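Local coordinates for protein nicotinate-nucleotide pyrophosphorylase (Pyrococcus furiosus, PDB 2I14) that probably catalyses the ATP-dependent joining of nicotinate to phosphoribosyl pyrophosphate, giving nicotinate mononucleotide in NAD biosynthesis, at residues A81-H89 with I380-A388. Numbering follows the deposited sequence.
Sequences AMPEGTIFH and IREYVLEQA
The type II beta turn P83-T86 meets one side of segment 380-388 of helix 377-390, with the CA atoms of G85 and V384 5.5 Å apart. G85 sits at the third position of the turn with a positive phi of 98°. I380, Y383 and V384 lie round it. Y383 reaches across to the turn. Its CG lies anti to the backbone N (chi1 174°), and this carries the ring over to P83 and T86. Y383 OH donates to T86 OG1, 3.0 Å away, and is also hydrogen-bonded to R332 of strand 328-333. T86 N donates to P83 O and closes the turn. T86 OG1 also lies close to P83 O, in a contact modelled too short to be certain. The P83 ring touches the same phenol, CG to Y383 OH 3.6 Å. The contact joins the quinolinate phosphoribosyltransferase N-terminal domain to the chain's C-terminal helix. V384 CG2 lies 3.5 Å from G85 O, and I380 CG2 sits against E84 O. The E84 carboxylate accepts hydrogen bonds from G64 N and E66 N and forms a salt bridge with R155 of helix 150-159. The Q387 and I87 side chains lie alongside each other, pointing opposite ways. I87 and V384 both also pack on L126 of helix 108-131.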
ATOM      1  N   ALA A  81      -5.453 -12.908  43.073  1.00 61.36           N
ATOM      2  CA  ALA A  81      -5.128 -11.932  42.046  1.00 59.26           C
ATOM      3  C   ALA A  81      -3.644 -11.598  41.974  1.00 58.05           C
ATOM      4  O   ALA A  81      -2.831 -12.102  42.754  1.00 57.86           O
ATOM      5  CB  ALA A  81      -5.932 -10.657  42.276  1.00 56.80           C
ATOM      6  N   MET A  82      -3.307 -10.759  41.001  1.00 55.80           N
ATOM      7  CA  MET A  82      -1.950 -10.290  40.816  1.00 54.03           C
ATOM      8  C   MET A  82      -1.960  -8.927  41.476  1.00 52.27           C
ATOM      9  O   MET A  82      -3.000  -8.288  41.572  1.00 52.02           O
ATOM     10  CB  MET A  82      -1.621 -10.103  39.334  1.00 55.61           C
ATOM     11  CG  MET A  82      -1.467 -11.365  38.495  1.00 56.18           C
ATOM     12  SD  MET A  82      -0.847 -10.928  36.825  1.00 56.61           S
ATOM     13  CE  MET A  82      -0.751 -12.558  36.082  1.00 57.24           C
ATOM     14  N   PRO A  83      -0.808  -8.462  41.958  1.00 51.44           N
ATOM     15  CA  PRO A  83      -0.806  -7.141  42.594  1.00 49.99           C
ATOM     16  C   PRO A  83      -1.131  -6.040  41.586  1.00 49.14           C
ATOM     17  O   PRO A  83      -0.596  -6.011  40.477  1.00 47.67           O
ATOM     18  CB  PRO A  83       0.609  -7.032  43.163  1.00 49.87           C
ATOM     19  CG  PRO A  83       1.423  -7.956  42.272  1.00 50.27           C
ATOM     20  CD  PRO A  83       0.500  -9.128  42.085  1.00 51.01           C
ATOM     21  N   GLU A  84      -2.022  -5.137  41.967  1.00 49.09           N
ATOM     22  CA  GLU A  84      -2.392  -4.062  41.064  1.00 49.09           C
ATOM     23  C   GLU A  84      -1.123  -3.411  40.516  1.00 48.56           C
ATOM     24  O   GLU A  84      -0.163  -3.190  41.251  1.00 48.72           O
ATOM     25  CB  GLU A  84      -3.276  -3.044  41.788  1.00 48.70           C
ATOM     26  CG  GLU A  84      -3.885  -1.984  40.887  1.00 51.12           C
ATOM     27  CD  GLU A  84      -5.190  -1.408  41.444  1.00 54.53           C
ATOM     28  OE1 GLU A  84      -5.705  -0.405  40.886  1.00 55.20           O
ATOM     29  OE2 GLU A  84      -5.712  -1.964  42.438  1.00 56.66           O
ATOM     30  N   GLY A  85      -1.114  -3.149  39.210  1.00 47.70           N
ATOM     31  CA  GLY A  85       0.038  -2.534  38.584  1.00 46.28           C
ATOM     32  C   GLY A  85       0.961  -3.528  37.910  1.00 45.59           C
ATOM     33  O   GLY A  85       1.891  -3.138  37.217  1.00 45.98           O
ATOM     34  N   THR A  86       0.714  -4.815  38.109  1.00 44.61           N
ATOM     35  CA  THR A  86       1.543  -5.838  37.482  1.00 45.04           C
ATOM     36  C   THR A  86       1.452  -5.803  35.952  1.00 45.30           C
ATOM     37  O   THR A  86       0.386  -5.574  35.368  1.00 45.20           O
ATOM     38  CB  THR A  86       1.131  -7.261  37.939  1.00 45.48           C
ATOM     39  OG1 THR A  86       1.238  -7.359  39.359  1.00 44.95           O
ATOM     40  CG2 THR A  86       2.021  -8.319  37.299  1.00 44.18           C
ATOM     41  N   ILE A  87       2.582  -6.035  35.300  1.00 45.15           N
ATOM     42  CA  ILE A  87       2.603  -6.067  33.854  1.00 45.29           C
ATOM     43  C   ILE A  87       2.076  -7.447  33.545  1.00 46.19           C
ATOM     44  O   ILE A  87       2.493  -8.415  34.173  1.00 47.69           O
ATOM     45  CB  ILE A  87       4.036  -5.947  33.331  1.00 45.42           C
ATOM     46  CG1 ILE A  87       4.629  -4.600  33.775  1.00 45.78           C
ATOM     47  CG2 ILE A  87       4.068  -6.138  31.818  1.00 43.39           C
ATOM     48  CD1 ILE A  87       3.834  -3.376  33.346  1.00 43.52           C
ATOM     49  N   PHE A  88       1.147  -7.553  32.607  1.00 46.80           N
ATOM     50  CA  PHE A  88       0.602  -8.864  32.255  1.00 47.03           C
ATOM     51  C   PHE A  88       0.513  -9.097  30.747  1.00 46.90           C
ATOM     52  O   PHE A  88       0.842  -8.230  29.933  1.00 45.85           O
ATOM     53  CB  PHE A  88      -0.789  -9.051  32.859  1.00 46.13           C
ATOM     54  CG  PHE A  88      -1.854  -8.300  32.132  1.00 45.51           C
ATOM     55  CD1 PHE A  88      -1.982  -6.936  32.290  1.00 44.85           C
ATOM     56  CD2 PHE A  88      -2.698  -8.955  31.251  1.00 45.19           C
ATOM     57  CE1 PHE A  88      -2.934  -6.240  31.582  1.00 45.22           C
ATOM     58  CE2 PHE A  88      -3.651  -8.264  30.543  1.00 44.07           C
ATOM     59  CZ  PHE A  88      -3.771  -6.908  30.708  1.00 44.59           C
ATOM     60  N   HIS A  89       0.033 -10.278  30.384  1.00 47.91           N
ATOM     61  CA  HIS A  89      -0.083 -10.647  28.983  1.00 48.47           C
ATOM     62  C   HIS A  89      -1.350 -11.424  28.692  1.00 49.17           C
ATOM     63  O   HIS A  89      -2.112 -11.780  29.591  1.00 49.16           O
ATOM     64  CB  HIS A  89       1.122 -11.495  28.576  1.00 47.99           C
ATOM     65  CG  HIS A  89       2.435 -10.929  29.020  1.00 47.73           C
ATOM     66  ND1 HIS A  89       2.964  -9.775  28.486  1.00 48.14           N
ATOM     67  CD2 HIS A  89       3.320 -11.352  29.953  1.00 47.41           C
ATOM     68  CE1 HIS A  89       4.122  -9.515  29.066  1.00 47.87           C
ATOM     69  NE2 HIS A  89       4.360 -10.456  29.962  1.00 46.79           N
ATOM     70  N   ILE A 380       2.036   2.088  44.059  1.00 56.99           N
ATOM     71  CA  ILE A 380       1.729   1.144  42.983  1.00 53.73           C
ATOM     72  C   ILE A 380       2.464   1.673  41.764  1.00 52.88           C
ATOM     73  O   ILE A 380       3.199   0.948  41.093  1.00 52.12           O
ATOM     74  CB  ILE A 380       0.237   1.114  42.611  1.00 53.72           C
ATOM     75  CG1 ILE A 380      -0.623   0.820  43.838  1.00 54.57           C
ATOM     76  CG2 ILE A 380      -0.001   0.046  41.554  1.00 52.98           C
ATOM     77  CD1 ILE A 380      -2.113   0.769  43.537  1.00 52.46           C
ATOM     78  N   ARG A 381       2.250   2.953  41.481  1.00 51.38           N
ATOM     79  CA  ARG A 381       2.908   3.578  40.350  1.00 51.42           C
ATOM     80  C   ARG A 381       4.425   3.313  40.415  1.00 52.37           C
ATOM     81  O   ARG A 381       5.092   3.117  39.383  1.00 52.03           O
ATOM     82  CB  ARG A 381       2.645   5.083  40.340  1.00 48.29           C
ATOM     83  CG  ARG A 381       3.432   5.756  39.257  1.00 46.20           C
ATOM     84  CD  ARG A 381       3.483   7.237  39.372  1.00 45.70           C
ATOM     85  NE  ARG A 381       4.700   7.692  38.716  1.00 47.55           N
ATOM     86  CZ  ARG A 381       4.866   8.899  38.193  1.00 48.68           C
ATOM     87  NH1 ARG A 381       3.876   9.771  38.253  1.00 50.35           N
ATOM     88  NH2 ARG A 381       6.013   9.229  37.604  1.00 47.72           N
ATOM     89  N   GLU A 382       4.961   3.315  41.636  1.00 52.57           N
ATOM     90  CA  GLU A 382       6.382   3.061  41.865  1.00 52.39           C
ATOM     91  C   GLU A 382       6.662   1.679  41.250  1.00 50.17           C
ATOM     92  O   GLU A 382       7.649   1.470  40.549  1.00 47.26           O
ATOM     93  CB  GLU A 382       6.649   3.046  43.381  1.00 56.01           C
ATOM     94  CG  GLU A 382       8.043   3.526  43.865  1.00 59.20           C
ATOM     95  CD  GLU A 382       8.129   3.656  45.410  1.00 61.75           C
ATOM     96  OE1 GLU A 382       8.497   2.660  46.108  1.00 58.13           O
ATOM     97  OE2 GLU A 382       7.806   4.769  45.913  1.00 62.84           O
ATOM     98  N   TYR A 383       5.741   0.755  41.503  1.00 48.42           N
ATOM     99  CA  TYR A 383       5.817  -0.628  41.022  1.00 47.04           C
ATOM    100  C   TYR A 383       5.768  -0.799  39.502  1.00 47.47           C
ATOM    101  O   TYR A 383       6.429  -1.671  38.944  1.00 47.54           O
ATOM    102  CB  TYR A 383       4.679  -1.426  41.653  1.00 43.05           C
ATOM    103  CG  TYR A 383       4.532  -2.831  41.164  1.00 38.28           C
ATOM    104  CD1 TYR A 383       5.632  -3.634  40.992  1.00 36.58           C
ATOM    105  CD2 TYR A 383       3.269  -3.388  40.969  1.00 38.84           C
ATOM    106  CE1 TYR A 383       5.493  -4.972  40.648  1.00 38.11           C
ATOM    107  CE2 TYR A 383       3.112  -4.725  40.627  1.00 38.53           C
ATOM    108  CZ  TYR A 383       4.230  -5.518  40.472  1.00 37.80           C
ATOM    109  OH  TYR A 383       4.085  -6.858  40.175  1.00 35.13           O
ATOM    110  N   VAL A 384       4.972   0.029  38.838  1.00 47.42           N
ATOM    111  CA  VAL A 384       4.849  -0.058  37.398  1.00 47.35           C
ATOM    112  C   VAL A 384       6.150   0.368  36.736  1.00 47.53           C
ATOM    113  O   VAL A 384       6.748  -0.391  35.965  1.00 46.16           O
ATOM    114  CB  VAL A 384       3.682   0.836  36.885  1.00 47.71           C
ATOM    115  CG1 VAL A 384       3.609   0.799  35.360  1.00 46.14           C
ATOM    116  CG2 VAL A 384       2.366   0.365  37.490  1.00 46.60           C
ATOM    117  N   LEU A 385       6.584   1.583  37.053  1.00 47.98           N
ATOM    118  CA  LEU A 385       7.802   2.134  36.479  1.00 49.52           C
ATOM    119  C   LEU A 385       9.038   1.267  36.727  1.00 51.31           C
ATOM    120  O   LEU A 385       9.927   1.200  35.870  1.00 51.55           O
ATOM    121  CB  LEU A 385       8.024   3.545  37.018  1.00 48.72           C
ATOM    122  CG  LEU A 385       6.943   4.556  36.633  1.00 48.57           C
ATOM    123  CD1 LEU A 385       6.957   5.723  37.587  1.00 48.61           C
ATOM    124  CD2 LEU A 385       7.167   5.035  35.217  1.00 48.69           C
ATOM    125  N   GLU A 386       9.101   0.607  37.890  1.00 53.05           N
ATOM    126  CA  GLU A 386      10.240  -0.262  38.216  1.00 53.38           C
ATOM    127  C   GLU A 386      10.231  -1.446  37.252  1.00 52.58           C
ATOM    128  O   GLU A 386      11.277  -1.825  36.711  1.00 52.39           O
ATOM    129  CB  GLU A 386      10.170  -0.776  39.674  1.00 56.38           C
ATOM    130  CG  GLU A 386      10.643   0.200  40.794  1.00 59.57           C
ATOM    131  CD  GLU A 386      10.537  -0.416  42.211  1.00 61.89           C
ATOM    132  OE1 GLU A 386      10.463   0.341  43.210  1.00 60.99           O
ATOM    133  OE2 GLU A 386      10.529  -1.666  42.324  1.00 63.58           O
ATOM    134  N   GLN A 387       9.045  -2.021  37.036  1.00 51.85           N
ATOM    135  CA  GLN A 387       8.885  -3.155  36.121  1.00 51.44           C
ATOM    136  C   GLN A 387       9.273  -2.717  34.713  1.00 51.74           C
ATOM    137  O   GLN A 387      10.044  -3.399  34.026  1.00 51.68           O
ATOM    138  CB  GLN A 387       7.437  -3.644  36.116  1.00 50.98           C
ATOM    139  CG  GLN A 387       7.031  -4.473  37.311  1.00 50.14           C
ATOM    140  CD  GLN A 387       5.522  -4.652  37.384  1.00 51.09           C
ATOM    141  OE1 GLN A 387       4.786  -3.707  37.687  1.00 51.01           O
ATOM    142  NE2 GLN A 387       5.052  -5.867  37.095  1.00 51.32           N
ATOM    143  N   ALA A 388       8.726  -1.578  34.292  1.00 51.57           N
ATOM    144  CA  ALA A 388       9.015  -1.022  32.977  1.00 51.82           C
ATOM    145  C   ALA A 388      10.513  -1.041  32.707  1.00 52.57           C
ATOM    146  O   ALA A 388      10.948  -1.541  31.669  1.00 52.06           O
ATOM    147  CB  ALA A 388       8.496   0.405  32.887  1.00 51.18           C
TER